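Long-range contact in glutamine amido transferase (Methylobacillus flagellatus, PDB 3M3P), which is a glutamine amidotransferase of class I, built around an open alpha/beta fold: residues A53-P58 with I86-G91. Numbering follows the deposited sequence.
Sequences AMMGGP and IGHCLG
Met-55, a selenomethionine, folds its chain over the imidazole of His-88, bent at both chi2 (-51°) and chi3 so that its CE methyl sits above the centre of the ring, 3.7 Å from the centroid in a CH-pi contact. The ring is fixed at its edge as well. ND1 of His-88 donates in the ring plane to Met-54 O at 3.1 Å, rising above the plane of that carbonyl, and NE2 is hydrogen-bonded to Tyr-233 OH. Met-54 O is thus gripped twice, since the backbone N of His-88 also reaches it at 2.9 Å, while Met-54 N bonds to Ile-86 O in the parallel ladder. On one face of this pairing Ala-53 CB touches Ile-86 CG2; on the other Met-54 CB lies 3.6 Å from Gly-91 CA, and its CE methyl reaches Gly-91 O. Farther along, a water accepts from both Gly-57 N and Leu-90 N. Cys-89, at the N-cap with positive phi (58°), sits in a strand-to-helix turn that probably corresponds to the nucleophile elbow of this family. Strands 51-54 and 85-88, linked through helix 68-81 as a beta-alpha-beta unit, lie between strands 6-10 and 170-173, with helix 90-98 starting at the turn and helix 218-237 covering Ile-86.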
# COMPACT_ATOMS: atom_id res chain seq x y z
N ALA A 53 8.08 -3.35 2.76
CA ALA A 53 7.02 -2.46 2.30
C ALA A 53 7.00 -2.54 0.78
O ALA A 53 8.08 -2.66 0.14
CB ALA A 53 7.26 -1.05 2.75
N MSE A 54 5.82 -2.49 0.17
CA MSE A 54 5.70 -2.49 -1.31
C MSE A 54 4.76 -1.39 -1.71
O MSE A 54 3.71 -1.22 -1.10
CB MSE A 54 5.15 -3.84 -1.78
CG MSE A 54 6.08 -5.03 -1.44
SE MSE A 54 5.46 -6.72 -2.09
CE MSE A 54 4.12 -7.04 -0.66
N MSE A 55 5.14 -0.60 -2.69
CA MSE A 55 4.36 0.48 -3.24
C MSE A 55 3.48 0.01 -4.37
O MSE A 55 3.34 -1.21 -4.61
CB MSE A 55 5.28 1.64 -3.65
CG MSE A 55 6.39 1.96 -2.62
SE MSE A 55 5.79 2.22 -0.73
CE MSE A 55 4.39 3.57 -1.02
N GLY A 56 2.87 0.94 -5.09
CA GLY A 56 2.02 0.60 -6.25
C GLY A 56 2.85 0.53 -7.51
O GLY A 56 4.04 0.86 -7.56
N GLY A 57 2.24 0.10 -8.60
CA GLY A 57 2.93 0.19 -9.87
C GLY A 57 2.03 0.11 -11.07
O GLY A 57 0.86 -0.32 -10.93
N PRO A 58 2.56 0.42 -12.24
CA PRO A 58 1.80 0.51 -13.51
C PRO A 58 1.70 -0.81 -14.24
O PRO A 58 2.05 -0.94 -15.45
CB PRO A 58 2.59 1.53 -14.33
CG PRO A 58 3.99 1.26 -13.91
CD PRO A 58 3.94 0.92 -12.42
N ILE A 86 3.94 -4.53 4.62
CA ILE A 86 2.90 -3.52 4.34
C ILE A 86 2.83 -3.31 2.84
O ILE A 86 3.85 -3.13 2.18
CB ILE A 86 3.11 -2.19 5.15
CG1 ILE A 86 1.94 -1.23 4.88
CG2 ILE A 86 4.47 -1.55 4.85
CD1 ILE A 86 1.80 -0.06 5.88
N GLY A 87 1.61 -3.34 2.25
CA GLY A 87 1.47 -3.18 0.81
C GLY A 87 0.47 -2.13 0.46
O GLY A 87 -0.64 -2.07 1.04
N HIS A 88 0.86 -1.28 -0.48
CA HIS A 88 0.09 -0.14 -0.94
C HIS A 88 -0.34 -0.42 -2.42
O HIS A 88 0.52 -0.51 -3.27
CB HIS A 88 0.96 1.16 -0.96
CG HIS A 88 1.59 1.57 0.36
ND1 HIS A 88 2.73 0.98 0.88
CD2 HIS A 88 1.25 2.54 1.24
CE1 HIS A 88 3.07 1.62 2.00
NE2 HIS A 88 2.18 2.57 2.23
N CYS A 89 -1.65 -0.51 -2.70
CA CYS A 89 -2.17 -0.73 -4.03
C CYS A 89 -1.64 -2.03 -4.63
O CYS A 89 -1.92 -3.08 -4.07
CB CYS A 89 -1.93 0.52 -4.84
SG CYS A 89 -2.99 0.59 -6.40
N LEU A 90 -0.83 -2.01 -5.72
CA LEU A 90 -0.20 -3.24 -6.20
C LEU A 90 0.45 -4.01 -5.04
O LEU A 90 0.38 -5.23 -4.97
CB LEU A 90 0.87 -2.97 -7.27
CG LEU A 90 1.65 -4.18 -7.82
CD1 LEU A 90 0.69 -5.18 -8.50
CD2 LEU A 90 2.75 -3.67 -8.81
N GLY A 91 1.14 -3.32 -4.13
CA GLY A 91 1.75 -4.01 -3.00
C GLY A 91 0.74 -4.77 -2.15
O GLY A 91 1.03 -5.87 -1.68
O HOH W 1 -0.73 -0.07 -7.77